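Local coordinates for protein endo-pectate lyase (Erwinia chrysanthemi, PDB 3B4N) that cleaves pectate endolytically by calcium-dependent beta-elimination, probably acting also on highly methylated pectins, at residues L35-D40 with A68-F73; Q47-G52 with E61-L66; T131-G136 with V161-I166. All coordinates share one frame; numbering follows the deposited sequence. Where two conformers were deposited one is given.

Contact 1. Residues L35-D40 with A68-F73. With EDO (1,2-ethanediol), chain G.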
ATOM      1  N   LEU A  35      -2.891  -9.837   7.722  1.00  8.71           N
ATOM      2  CA  LEU A  35      -2.558  -9.069   8.908  1.00  8.06           C
ATOM      3  C   LEU A  35      -1.668  -7.912   8.505  1.00  7.83           C
ATOM      4  O   LEU A  35      -0.784  -8.057   7.662  1.00  9.08           O
ATOM      5  CB  LEU A  35      -1.795  -9.920   9.918  1.00  9.41           C
ATOM      6  CG  LEU A  35      -2.498 -11.159  10.457  1.00  9.25           C
ATOM      7  CD1 LEU A  35      -1.581 -11.859  11.465  1.00 11.51           C
ATOM      8  CD2 LEU A  35      -3.810 -10.757  11.114  1.00 11.59           C
ATOM      9  N   GLY A  36      -1.913  -6.766   9.121  1.00  7.51           N
ATOM     10  CA  GLY A  36      -1.097  -5.593   8.878  1.00  8.32           C
ATOM     11  C   GLY A  36      -0.853  -4.955  10.231  1.00  7.27           C
ATOM     12  O   GLY A  36      -1.786  -4.781  11.023  1.00  8.13           O
ATOM     13  N   TRP A  37       0.396  -4.616  10.530  1.00  8.23           N
ATOM     14  CA  TRP A  37       0.669  -3.985  11.809  1.00  8.30           C
ATOM     15  C   TRP A  37       1.672  -2.867  11.667  1.00  8.55           C
ATOM     16  O   TRP A  37       2.358  -2.750  10.652  1.00  9.93           O
ATOM     17  CB  TRP A  37       1.197  -5.013  12.826  1.00  8.73           C
ATOM     18  CG  TRP A  37       2.491  -5.692  12.430  1.00  7.61           C
ATOM     19  CD1 TRP A  37       3.761  -5.322  12.784  1.00  7.76           C
ATOM     20  CD2 TRP A  37       2.629  -6.837  11.585  1.00  8.07           C
ATOM     21  NE1 TRP A  37       4.679  -6.169  12.208  1.00  8.36           N
ATOM     22  CE2 TRP A  37       4.012  -7.109  11.466  1.00  8.56           C
ATOM     23  CE3 TRP A  37       1.715  -7.662  10.913  1.00  7.60           C
ATOM     24  CZ2 TRP A  37       4.505  -8.174  10.699  1.00  7.63           C
ATOM     25  CZ3 TRP A  37       2.202  -8.718  10.150  1.00  8.53           C
ATOM     26  CH2 TRP A  37       3.586  -8.964  10.050  1.00  9.19           C
ATOM     27  N   SER A  38       1.716  -2.019  12.683  1.00 10.02           N
ATOM     28  CA  SER A  38       2.700  -0.955  12.733  1.00  9.98           C
ATOM     29  C   SER A  38       3.368  -1.130  14.088  1.00 11.06           C
ATOM     30  O   SER A  38       2.749  -1.596  15.046  1.00 11.86           O
ATOM     31  CB  SER A  38       2.056   0.432  12.643  1.00 11.34           C
ATOM     32  OG  SER A  38       1.237   0.701  13.765  1.00 14.45           O
ATOM     33  N   THR A  39       4.646  -0.799  14.163  1.00 10.21           N
ATOM     34  CA  THR A  39       5.357  -0.896  15.424  1.00 11.63           C
ATOM     35  C   THR A  39       6.350   0.247  15.483  1.00 12.91           C
ATOM     36  O   THR A  39       6.839   0.698  14.448  1.00 13.20           O
ATOM     37  CB  THR A  39       6.112  -2.249  15.570  1.00 11.49           C
ATOM     38  OG1 THR A  39       6.738  -2.298  16.857  1.00 13.10           O
ATOM     39  CG2 THR A  39       7.182  -2.411  14.488  1.00 12.05           C
ATOM     40  N   ASP A  40       6.611   0.743  16.688  1.00 14.27           N
ATOM     41  CA  ASP A  40       7.593   1.807  16.845  1.00 16.13           C
ATOM     42  C   ASP A  40       8.872   1.260  17.479  1.00 17.34           C
ATOM     43  O   ASP A  40       9.734   2.025  17.917  1.00 16.31           O
ATOM     44  CB  ASP A  40       7.037   2.969  17.672  1.00 19.33           C
ATOM     45  CG  ASP A  40       6.406   2.521  18.963  1.00 21.15           C
ATOM     46  OD1 ASP A  40       6.771   1.442  19.463  1.00 21.86           O
ATOM     47  OD2 ASP A  40       5.544   3.261  19.485  1.00 25.63           O
ATOM     48  N   ALA A  68      12.566  -8.800  10.128  1.00 10.82           N
ATOM     49  CA  ALA A  68      12.299  -7.556  10.836  1.00 10.45           C
ATOM     50  C   ALA A  68      11.719  -6.423  10.014  1.00 10.58           C
ATOM     51  O   ALA A  68      11.290  -5.411  10.576  1.00 12.19           O
ATOM     52  CB  ALA A  68      13.595  -7.071  11.495  1.00 12.20           C
ATOM     53  N   GLU A  69      11.695  -6.593   8.698  1.00 11.18           N
ATOM     54  CA  GLU A  69      11.244  -5.530   7.805  1.00 10.93           C
ATOM     55  C   GLU A  69       9.785  -5.552   7.372  1.00  9.92           C
ATOM     56  O   GLU A  69       9.175  -4.500   7.171  1.00 11.30           O
ATOM     57  CB  GLU A  69      12.150  -5.511   6.570  1.00 12.25           C
ATOM     58  CG  GLU A  69      13.642  -5.279   6.896  1.00 16.62           C
ATOM     59  CD  GLU A  69      14.375  -6.527   7.405  1.00 18.69           C
ATOM     60  OE1 GLU A  69      15.341  -6.375   8.177  1.00 20.51           O
ATOM     61  OE2 GLU A  69      14.007  -7.657   7.026  1.00 20.28           O
ATOM     62  N   THR A  70       9.220  -6.739   7.221  1.00  9.57           N
ATOM     63  CA  THR A  70       7.842  -6.816   6.788  1.00  8.96           C
ATOM     64  C   THR A  70       6.872  -6.248   7.821  1.00  8.61           C
ATOM     65  O   THR A  70       7.160  -6.210   9.019  1.00  8.77           O
ATOM     66  CB  THR A  70       7.450  -8.278   6.459  1.00  8.10           C
ATOM     67  OG1 THR A  70       6.170  -8.280   5.820  1.00  9.36           O
ATOM     68  CG2 THR A  70       7.371  -9.139   7.733  1.00 10.36           C
ATOM     69  N   ARG A  71       5.721  -5.782   7.346  1.00  8.25           N
ATOM     70  CA  ARG A  71       4.694  -5.265   8.240  1.00  9.26           C
ATOM     71  C   ARG A  71       3.356  -5.898   7.882  1.00  8.80           C
ATOM     72  O   ARG A  71       2.300  -5.441   8.321  1.00  8.55           O
ATOM     73  CB  ARG A  71       4.616  -3.737   8.148  1.00  7.74           C
ATOM     74  CG  ARG A  71       5.853  -3.034   8.724  1.00  7.93           C
ATOM     75  CD  ARG A  71       5.984  -3.240  10.230  1.00  8.07           C
ATOM     76  NE  ARG A  71       7.102  -2.470  10.785  1.00  9.57           N
ATOM     77  CZ  ARG A  71       8.356  -2.909  10.891  1.00  8.97           C
ATOM     78  NH1 ARG A  71       8.696  -4.128  10.487  1.00 11.22           N
ATOM     79  NH2 ARG A  71       9.285  -2.116  11.402  1.00 11.88           N
ATOM     80  N   THR A  72       3.413  -6.957   7.075  1.00  7.60           N
ATOM     81  CA  THR A  72       2.203  -7.669   6.673  1.00  8.57           C
ATOM     82  C   THR A  72       2.447  -9.177   6.682  1.00  9.55           C
ATOM     83  O   THR A  72       3.587  -9.647   6.652  1.00 10.29           O
ATOM     84  CB  THR A  72       1.736  -7.280   5.245  1.00  8.08           C
ATOM     85  OG1 THR A  72       2.729  -7.690   4.297  1.00 10.45           O
ATOM     86  CG2 THR A  72       1.485  -5.764   5.133  1.00  9.69           C
ATOM     87  N   PHE A  73       1.357  -9.930   6.715  1.00  9.85           N
ATOM     88  CA  PHE A  73       1.415 -11.387   6.719  1.00  9.82           C
ATOM     89  C   PHE A  73       0.091 -11.927   6.205  1.00  9.49           C
ATOM     90  O   PHE A  73      -0.950 -11.302   6.380  1.00 10.84           O
ATOM     91  CB  PHE A  73       1.635 -11.910   8.143  1.00 10.06           C
ATOM     92  CG  PHE A  73       1.669 -13.407   8.239  1.00 10.72           C
ATOM     93  CD1 PHE A  73       2.759 -14.112   7.750  1.00 12.28           C
ATOM     94  CD2 PHE A  73       0.610 -14.109   8.808  1.00 11.56           C
ATOM     95  CE1 PHE A  73       2.808 -15.498   7.821  1.00 11.14           C
ATOM     96  CE2 PHE A  73       0.646 -15.507   8.885  1.00 12.94           C
ATOM     97  CZ  PHE A  73       1.744 -16.197   8.392  1.00 11.89           C
TER
HETATM   98  C1  EDO G 801       2.718   1.219  17.004  1.00 19.67           C
HETATM   99  O1  EDO G 801       3.070   1.668  15.581  1.00 19.67           O
HETATM  100  C2  EDO G 801       1.612   2.045  17.675  1.00 19.43           C
HETATM  101  O2  EDO G 801       0.321   1.879  16.817  1.00 17.95           O
HETATM  102  O   HOH W   1       5.394  -0.033  11.047  1.00 12.58           O
HETATM  103  O   HOH W   2       8.516   0.632  12.285  1.00 20.11           O
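Leu35 and Phe73 form an antiparallel hydrogen-bonded pair, with Leu35 N reaching Phe73 O at 2.8 Å almost straight (177°) and Phe73 N returning to Leu35 O at 3.0 Å. Gly36 faces Thr72 as the next, non-hydrogen-bonded pair, where Thr72 CA approaches Leu35 O. A further backbone bond, Trp37 N to Arg71 O at 3.0 Å, lies where the loop 68-71 runs into the strand. Aromatic packing centres on Trp37. Its chi1 of 61° sets CG between the backbone N and the carbonyl carbon, which swings the indole back across the Arg71-Thr72 peptide. Arg71 CA makes a CH-pi contact 4.1 Å from the centroid of the five-membered ring of Trp37, and Phe73 CB meets Trp37 CZ3 at the ring edge, in plane. Leu35 and Phe73 run side by side. The Arg71 guanidinium carries Thr39 CG2 over one face; NH1 donates to both Ala68 O (2.9 Å) and Thr70 O (3.0 Å), pinning the loop, while separate waters tie Arg71 NE to Thr39 N and Arg71 NH2 to Thr39 O. Ser38 OG bonds a 1,2-ethanediol, and Thr72 OG1 is hydrogen-bonded to the backbone O of Asn240 in the lyase domain. Strand 32-39 is the middle of a three-stranded sheet between 22-29 and 72-75. Leu35, Trp37 and Phe73 turn into the sandwich core against strands 44-52, 61-66 and 85-92.

Contact 2. Residues Q47-G52 with E61-L66. With EDO (1,2-ethanediol), chain I.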
ATOM      1  N   GLN A  47       9.860 -11.010  13.922  1.00 10.64           N
ATOM      2  CA  GLN A  47       8.465 -10.766  14.259  1.00  9.01           C
ATOM      3  C   GLN A  47       7.752 -12.103  14.189  1.00 10.23           C
ATOM      4  O   GLN A  47       7.903 -12.839  13.222  1.00 12.85           O
ATOM      5  CB  GLN A  47       7.859  -9.756  13.283  1.00  8.70           C
ATOM      6  CG  GLN A  47       8.628  -8.441  13.299  1.00  8.71           C
ATOM      7  CD  GLN A  47       8.141  -7.482  12.246  1.00  8.14           C
ATOM      8  OE1 GLN A  47       8.404  -7.665  11.050  1.00 11.87           O
ATOM      9  NE2 GLN A  47       7.423  -6.454  12.680  1.00  6.92           N
ATOM     10  N   GLU A  48       6.981 -12.417  15.221  1.00  9.43           N
ATOM     11  CA  GLU A  48       6.303 -13.700  15.269  1.00 10.54           C
ATOM     12  C   GLU A  48       4.802 -13.542  15.243  1.00  9.49           C
ATOM     13  O   GLU A  48       4.244 -12.685  15.925  1.00 10.44           O
ATOM     14  CB  GLU A  48       6.719 -14.447  16.532  1.00 10.23           C
ATOM     15  CG  GLU A  48       8.229 -14.581  16.687  1.00 12.33           C
ATOM     16  CD  GLU A  48       8.615 -15.365  17.917  1.00 15.17           C
ATOM     17  OE1 GLU A  48       7.972 -15.176  18.971  1.00 18.44           O
ATOM     18  OE2 GLU A  48       9.573 -16.159  17.831  1.00 17.84           O
ATOM     19  N   VAL A  49       4.143 -14.370  14.447  1.00  9.47           N
ATOM     20  CA  VAL A  49       2.692 -14.313  14.356  1.00  9.14           C
ATOM     21  C   VAL A  49       2.122 -15.457  15.176  1.00  9.35           C
ATOM     22  O   VAL A  49       2.555 -16.597  15.044  1.00  9.74           O
ATOM     23  CB  VAL A  49       2.201 -14.462  12.899  1.00 10.08           C
ATOM     24  CG1 VAL A  49       0.688 -14.271  12.835  1.00  9.21           C
ATOM     25  CG2 VAL A  49       2.907 -13.452  12.005  1.00 11.56           C
ATOM     26  N   TYR A  50       1.159 -15.132  16.033  1.00  8.72           N
ATOM     27  CA  TYR A  50       0.495 -16.118  16.882  1.00  8.96           C
ATOM     28  C   TYR A  50      -0.983 -16.180  16.521  1.00  9.97           C
ATOM     29  O   TYR A  50      -1.590 -15.181  16.133  1.00 10.22           O
ATOM     30  CB  TYR A  50       0.657 -15.741  18.354  1.00  9.07           C
ATOM     31  CG  TYR A  50       2.059 -15.954  18.854  1.00 10.06           C
ATOM     32  CD1 TYR A  50       2.425 -17.161  19.454  1.00  9.90           C
ATOM     33  CD2 TYR A  50       3.038 -14.979  18.673  1.00 10.66           C
ATOM     34  CE1 TYR A  50       3.730 -17.397  19.856  1.00  9.85           C
ATOM     35  CE2 TYR A  50       4.355 -15.203  19.073  1.00 10.56           C
ATOM     36  CZ  TYR A  50       4.691 -16.416  19.661  1.00 10.52           C
ATOM     37  OH  TYR A  50       5.995 -16.660  20.032  1.00 13.33           O
ATOM     38  N   ARG A  51      -1.565 -17.364  16.666  1.00  8.79           N
ATOM     39  CA  ARG A  51      -2.969 -17.563  16.340  1.00  9.02           C
ATOM     40  C   ARG A  51      -3.606 -18.550  17.308  1.00  9.14           C
ATOM     41  O   ARG A  51      -2.931 -19.426  17.843  1.00 10.43           O
ATOM     42  CB  ARG A  51      -3.092 -18.115  14.917  1.00 10.78           C
ATOM     43  CG  ARG A  51      -4.518 -18.183  14.379  1.00 10.40           C
ATOM     44  CD  ARG A  51      -4.549 -18.872  13.020  1.00 12.41           C
ATOM     45  NE  ARG A  51      -4.375 -20.315  13.160  1.00 13.09           N
ATOM     46  CZ  ARG A  51      -4.062 -21.137  12.169  1.00 17.45           C
ATOM     47  NH1 ARG A  51      -3.884 -20.666  10.940  1.00 17.97           N
ATOM     48  NH2 ARG A  51      -3.907 -22.433  12.410  1.00 19.32           N
ATOM     49  N   GLY A  52      -4.907 -18.388  17.520  1.00 10.11           N
ATOM     50  CA  GLY A  52      -5.647 -19.294  18.379  1.00 10.43           C
ATOM     51  C   GLY A  52      -7.083 -19.364  17.900  1.00 11.18           C
ATOM     52  O   GLY A  52      -7.515 -18.515  17.125  1.00 11.66           O
ATOM     53  N   GLU A  61      -0.706 -19.908  19.681  1.00 10.82           N
ATOM     54  CA  GLU A  61       0.470 -20.633  19.260  1.00 11.18           C
ATOM     55  C   GLU A  61       1.071 -20.003  18.016  1.00 10.79           C
ATOM     56  O   GLU A  61       0.362 -19.460  17.175  1.00 10.60           O
ATOM     57  CB  GLU A  61       0.126 -22.096  19.043  1.00 13.68           C
ATOM     58  CG  GLU A  61      -0.179 -22.772  20.371  1.00 18.67           C
ATOM     59  CD  GLU A  61      -0.297 -24.267  20.261  1.00 20.84           C
ATOM     60  OE1 GLU A  61       0.591 -24.882  19.631  1.00 22.76           O
ATOM     61  OE2 GLU A  61      -1.270 -24.821  20.819  1.00 21.90           O
ATOM     62  N   ARG A  62       2.390 -20.071  17.907  1.00 10.47           N
ATOM     63  CA  ARG A  62       3.065 -19.442  16.788  1.00 10.44           C
ATOM     64  C   ARG A  62       2.812 -20.131  15.454  1.00 11.77           C
ATOM     65  O   ARG A  62       2.902 -21.356  15.355  1.00 12.85           O
ATOM     66  CB  ARG A  62       4.570 -19.370  17.058  1.00 11.59           C
ATOM     67  CG  ARG A  62       5.273 -18.288  16.254  1.00 11.73           C
ATOM     68  CD  ARG A  62       6.745 -18.239  16.592  1.00 13.57           C
ATOM     69  NE  ARG A  62       7.405 -19.477  16.206  1.00 12.03           N
ATOM     70  CZ  ARG A  62       8.591 -19.858  16.667  1.00 12.64           C
ATOM     71  NH1 ARG A  62       9.247 -19.096  17.533  1.00 15.27           N
ATOM     72  NH2 ARG A  62       9.112 -21.007  16.269  1.00 14.36           N
ATOM     73  N   ILE A  63       2.477 -19.337  14.442  1.00 10.75           N
ATOM     74  CA  ILE A  63       2.250 -19.874  13.106  1.00 11.53           C
ATOM     75  C   ILE A  63       3.300 -19.379  12.121  1.00 11.61           C
ATOM     76  O   ILE A  63       3.389 -19.892  11.011  1.00 12.56           O
ATOM     77  CB  ILE A  63       0.833 -19.549  12.560  1.00 11.50           C
ATOM     78  CG1 ILE A  63       0.615 -18.038  12.442  1.00 13.31           C
ATOM     79  CG2 ILE A  63      -0.209 -20.198  13.464  1.00 12.62           C
ATOM     80  CD1 ILE A  63      -0.681 -17.679  11.693  1.00 11.18           C
ATOM     81  N   ALA A  64       4.102 -18.390  12.519  1.00 10.65           N
ATOM     82  CA  ALA A  64       5.146 -17.894  11.631  1.00 10.11           C
ATOM     83  C   ALA A  64       6.235 -17.087  12.317  1.00  9.85           C
ATOM     84  O   ALA A  64       6.000 -16.444  13.335  1.00 10.41           O
ATOM     85  CB  ALA A  64       4.524 -17.044  10.502  1.00 11.16           C
ATOM     86  N   VAL A  65       7.443 -17.164  11.765  1.00  9.54           N
ATOM     87  CA  VAL A  65       8.568 -16.364  12.242  1.00  9.84           C
ATOM     88  C   VAL A  65       8.940 -15.561  10.997  1.00  9.96           C
ATOM     89  O   VAL A  65       9.274 -16.143   9.957  1.00 11.89           O
ATOM     90  CB  VAL A  65       9.777 -17.215  12.670  1.00 10.45           C
ATOM     91  CG1 VAL A  65      10.973 -16.301  12.943  1.00 11.88           C
ATOM     92  CG2 VAL A  65       9.437 -18.008  13.936  1.00 11.78           C
ATOM     93  N   LEU A  66       8.882 -14.236  11.111  1.00 10.05           N
ATOM     94  CA  LEU A  66       9.155 -13.341   9.988  1.00 10.09           C
ATOM     95  C   LEU A  66      10.379 -12.482  10.212  1.00 10.14           C
ATOM     96  O   LEU A  66      10.857 -12.353  11.337  1.00 10.49           O
ATOM     97  CB  LEU A  66       7.950 -12.422   9.764  1.00  9.64           C
ATOM     98  CG  LEU A  66       6.591 -13.130   9.696  1.00  9.98           C
ATOM     99  CD1 LEU A  66       5.481 -12.101   9.643  1.00 10.91           C
ATOM    100  CD2 LEU A  66       6.546 -14.061   8.486  1.00 12.88           C
TER
HETATM  101  C1  EDO I 805       6.331 -22.745  13.754  1.00 21.33           C
HETATM  102  O1  EDO I 805       6.814 -22.652  15.202  1.00 22.19           O
HETATM  103  C2  EDO I 805       5.689 -21.463  13.219  1.00 19.41           C
HETATM  104  O2  EDO I 805       6.676 -20.282  13.495  1.00 17.29           O
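Val49 and the pair Ile63 and Ala64 form a classic beta bulge, at which two residues of one strand face one of the other. Val49 O accepts a firm bond from Ile63 N (2.8 Å) and a weak one from Ala64 N, while Val49 N donates to Ala64 O. On either side of the bulge the antiparallel ladder is regular: Gln47 and Leu66 are bonded both ways, as are Arg51 and Glu61, and the register has slipped by one residue between the two. Charged and polar contacts gather on the face of Glu48, Tyr50, Arg62 and Val65. Arg62 NH1 makes a salt bridge to Glu48 OE2 at 3.0 Å, approaching from above the carboxylate plane, and Arg46 is a second cationic partner of that oxygen. Tyr50 OH donates to Glu48 OE1 (2.7 Å), so both carboxylate oxygens are engaged. Arg62 CG lies 4.1 Å from the centroid of the Tyr50 ring, over its face, a CH-pi contact. Val65 CG2 lies over one face of the Arg62 guanidinium, whose NE and NH2 bind a 1,2-ethanediol. Apolar contacts centre on Val49, on the side of Ala64 and Leu66, joined by Ile63 from the bulge. Val49 CG2 meets Leu66 CD1 at 3.7 Å. Ile63 CG1, between its backbone N and carbonyl carbon (chi1 61°), meets Val49 CG1 at 3.8 Å, leaving Ile63 CG2 over the centre of the Arg51 guanidinium, which forms a salt bridge with Asp75. This hairpin edges a four-stranded sheet: 61-66 is outermost, 44-52 pairs with 85-92, and Leu66, Ala64 and Ile63 pack on Phe73 of the facing sheet.

Contact 3. Residues T131-G136 with V161-I166. With EDO (1,2-ethanediol), chain G.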
ATOM      1  N   THR A 131       2.250  13.013  13.871  1.00 13.66           N
ATOM      2  CA  THR A 131       1.852  11.639  13.618  1.00 14.62           C
ATOM      3  C   THR A 131       0.530  11.382  14.318  1.00 14.37           C
ATOM      4  O   THR A 131       0.335  11.781  15.476  1.00 14.83           O
ATOM      5  CB  THR A 131       2.908  10.655  14.158  1.00 15.43           C
ATOM      6  OG1 THR A 131       4.122  10.810  13.415  1.00 18.65           O
ATOM      7  CG2 THR A 131       2.415   9.214  14.031  1.00 13.50           C
ATOM      8  N   VAL A 132      -0.390  10.733  13.611  1.00 13.86           N
ATOM      9  CA  VAL A 132      -1.684  10.410  14.184  1.00 13.33           C
ATOM     10  C   VAL A 132      -1.917   8.916  14.093  1.00 13.74           C
ATOM     11  O   VAL A 132      -1.843   8.325  13.012  1.00 12.81           O
ATOM     12  CB  VAL A 132      -2.838  11.138  13.457  1.00 12.76           C
ATOM     13  CG1 VAL A 132      -4.177  10.695  14.037  1.00 13.52           C
ATOM     14  CG2 VAL A 132      -2.679  12.651  13.609  1.00 14.57           C
ATOM     15  N   ASP A 133      -2.173   8.301  15.242  1.00 13.21           N
ATOM     16  CA  ASP A 133      -2.445   6.873  15.303  1.00 12.96           C
ATOM     17  C   ASP A 133      -3.961   6.741  15.339  1.00 13.62           C
ATOM     18  O   ASP A 133      -4.603   7.139  16.317  1.00 15.13           O
ATOM     19  CB  ASP A 133      -1.843   6.278  16.574  1.00 13.11           C
ATOM     20  CG  ASP A 133      -1.864   4.762  16.580  1.00 14.01           C
ATOM     21  OD1 ASP A 133      -2.786   4.154  15.992  1.00 13.96           O
ATOM     22  OD2 ASP A 133      -0.947   4.177  17.197  1.00 19.47           O
ATOM     23  N   CYS A 134      -4.532   6.186  14.277  1.00 11.80           N
ATOM     24  CA  CYS A 134      -5.976   6.030  14.179  1.00 12.92           C
ATOM     25  C   CYS A 134      -6.543   4.846  14.950  1.00 12.98           C
ATOM     26  O   CYS A 134      -7.758   4.633  14.966  1.00 14.75           O
ATOM     27  CB  CYS A 134      -6.388   5.949  12.711  1.00 13.66           C
ATOM     28  SG  CYS A 134      -5.990   7.467  11.794  1.00 15.65           S
ATOM     29  N   GLY A 135      -5.664   4.062  15.564  1.00 12.09           N
ATOM     30  CA  GLY A 135      -6.108   2.937  16.371  1.00 13.49           C
ATOM     31  C   GLY A 135      -6.947   1.857  15.718  1.00 14.04           C
ATOM     32  O   GLY A 135      -7.725   1.192  16.398  1.00 16.48           O
ATOM     33  N   GLY A 136      -6.808   1.687  14.407  1.00 13.96           N
ATOM     34  CA  GLY A 136      -7.550   0.652  13.710  1.00 13.30           C
ATOM     35  C   GLY A 136      -8.988   0.946  13.324  1.00 13.46           C
ATOM     36  O   GLY A 136      -9.699   0.041  12.890  1.00 14.97           O
ATOM     37  N   VAL A 161       0.081   9.099   9.200  1.00 10.98           N
ATOM     38  CA  VAL A 161      -1.152   8.517   9.693  1.00 10.94           C
ATOM     39  C   VAL A 161      -0.910   7.011   9.749  1.00 10.47           C
ATOM     40  O   VAL A 161      -0.255   6.445   8.866  1.00 11.21           O
ATOM     41  CB  VAL A 161      -2.363   8.832   8.781  1.00  9.88           C
ATOM     42  CG1 VAL A 161      -2.160   8.248   7.388  1.00 11.37           C
ATOM     43  CG2 VAL A 161      -3.628   8.276   9.414  1.00 12.75           C
ATOM     44  N   LYS A 162      -1.377   6.363  10.806  1.00 10.09           N
ATOM     45  CA  LYS A 162      -1.189   4.922  10.899  1.00 10.48           C
ATOM     46  C   LYS A 162      -2.372   4.188  11.486  1.00 10.55           C
ATOM     47  O   LYS A 162      -3.177   4.770  12.217  1.00 10.76           O
ATOM     48  CB  LYS A 162       0.082   4.583  11.682  1.00 15.19           C
ATOM     49  CG  LYS A 162       0.159   5.121  13.087  1.00 16.94           C
ATOM     50  CD  LYS A 162       1.557   4.857  13.649  1.00 20.19           C
ATOM     51  CE  LYS A 162       1.730   5.379  15.056  1.00 23.09           C
ATOM     52  NZ  LYS A 162       3.138   5.170  15.513  1.00 25.41           N
ATOM     53  N   ASN A 163      -2.482   2.912  11.122  1.00  9.08           N
ATOM     54  CA  ASN A 163      -3.526   2.014  11.607  1.00  8.84           C
ATOM     55  C   ASN A 163      -4.917   2.527  11.268  1.00  9.63           C
ATOM     56  O   ASN A 163      -5.698   2.885  12.149  1.00 11.14           O
ATOM     57  CB  ASN A 163      -3.392   1.852  13.124  1.00  8.64           C
ATOM     58  CG  ASN A 163      -1.983   1.511  13.552  1.00 10.17           C
ATOM     59  OD1 ASN A 163      -1.449   2.105  14.492  1.00 12.67           O
ATOM     60  ND2 ASN A 163      -1.373   0.559  12.878  1.00  7.71           N
ATOM     61  N   LEU A 164      -5.236   2.540   9.981  1.00  9.34           N
ATOM     62  CA  LEU A 164      -6.523   3.044   9.529  1.00 10.44           C
ATOM     63  C   LEU A 164      -7.086   2.136   8.459  1.00 10.58           C
ATOM     64  O   LEU A 164      -6.341   1.598   7.650  1.00 10.10           O
ATOM     65  CB  LEU A 164      -6.338   4.452   8.959  1.00 11.37           C
ATOM     66  CG  LEU A 164      -7.545   5.181   8.356  1.00 10.29           C
ATOM     67  CD1 LEU A 164      -8.552   5.528   9.453  1.00 11.96           C
ATOM     68  CD2 LEU A 164      -7.064   6.456   7.666  1.00 12.39           C
ATOM     69  N   ARG A 165      -8.404   1.966   8.463  1.00 10.30           N
ATOM     70  CA  ARG A 165      -9.070   1.148   7.464  1.00 10.20           C
ATOM     71  C   ARG A 165     -10.012   2.044   6.681  1.00 11.87           C
ATOM     72  O   ARG A 165     -10.736   2.857   7.255  1.00 12.43           O
ATOM     73  CB  ARG A 165      -9.871   0.013   8.119  1.00 11.24           C
ATOM     74  CG  ARG A 165     -10.452  -0.996   7.122  1.00 12.52           C
ATOM     75  CD  ARG A 165     -11.474  -1.903   7.804  1.00 13.29           C
ATOM     76  NE  ARG A 165     -10.929  -2.517   9.011  1.00 14.93           N
ATOM     77  CZ  ARG A 165     -10.211  -3.634   9.031  1.00 14.51           C
ATOM     78  NH1 ARG A 165      -9.754  -4.094  10.185  1.00 14.37           N
ATOM     79  NH2 ARG A 165      -9.967  -4.303   7.911  1.00 13.07           N
ATOM     80  N   ILE A 166      -9.975   1.896   5.362  0.50 11.38           N
ATOM     81  CA  ILE A 166     -10.828   2.660   4.464  0.50 11.51           C
ATOM     82  C   ILE A 166     -11.908   1.698   3.980  0.50 12.76           C
ATOM     83  O   ILE A 166     -11.602   0.651   3.408  0.50 12.55           O
ATOM     84  CB  ILE A 166     -10.027   3.187   3.249  0.50 11.81           C
ATOM     85  CG1 ILE A 166      -8.796   3.962   3.726  0.50 13.38           C
ATOM     86  CG2 ILE A 166     -10.921   4.067   2.374  0.50 12.67           C
ATOM     87  CD1 ILE A 166      -9.113   5.150   4.614  0.50 12.51           C
TER
HETATM   88  C1  EDO G 801       2.718   1.219  17.004  1.00 19.67           C
HETATM   89  O1  EDO G 801       3.070   1.668  15.581  1.00 19.67           O
HETATM   90  C2  EDO G 801       1.612   2.045  17.675  1.00 19.43           C
HETATM   91  O2  EDO G 801       0.321   1.879  16.817  1.00 17.95           O
HETATM   92  O   HOH W   3     -11.513  -1.060  11.311  1.00 19.70           O
HETATM   93  O   HOH W   4      -9.237  -2.667  12.890  1.00 24.44           O
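Gly136 O is gripped by two waters, whose oxygens lie 2.6 and 2.7 Å from it; both donate to Gly136 O, and they accept from Arg165 NE and Arg165 NH1 respectively. Gly136 N bonds directly across to Asn163 O, from above the carbonyl plane. Two more backbone bonds join the segments: Val132 O accepts Lys162 N (3.0 Å), then Cys134 N donates to Lys162 O (2.8 Å) close to the C=O axis, a parallel pairing in which Val132 lies beside Val161 and Asp133 beside Lys162. Asp133 OD1 accepts Gly135 N in an Asx turn, and its OD2 takes a bond from a 1,2-ethanediol. With CG anti to the backbone N (chi1 -169°), the carboxylate leans over the extended Lys162 chain, whose CE lies 3.6 Å from Asp133 OD2. Cys134 points inward: SG touches Val161 CG2 at 3.4 Å and CB packs on Leu164 CD1, while SG is also disulfide-bonded to Cys121. The chain turns a corner at Asn163, as expected between faces of a right-handed parallel beta-helix. Strand 131-133 stacks on 160-162, which stacks in turn on 181-189; across the corner, 164-166 pairs with 138-139 and also with 181-189.

Contacts 1 and 2 belong to one N-terminal beta-sandwich whose strand order matches a fibronectin type III domain. Contact 2 is nested within the chain loop that contact 1 closes, and their centres lie about 12 Å apart, one in each sheet; both lie away from the metal sites. Contact 3 belongs to the beta-helix lyase domain. Its centre is about 14 Å from that of contact 1, and the Ser38 and Asn163 side chains meet at the domain interface, where both contacts bind the same ethanediol. Contacts 2 and 3 do not touch, their nearest atoms being about 11 Å apart. The side chain of Val161 in contact 3 is about 13 Å from a bound zinc ion.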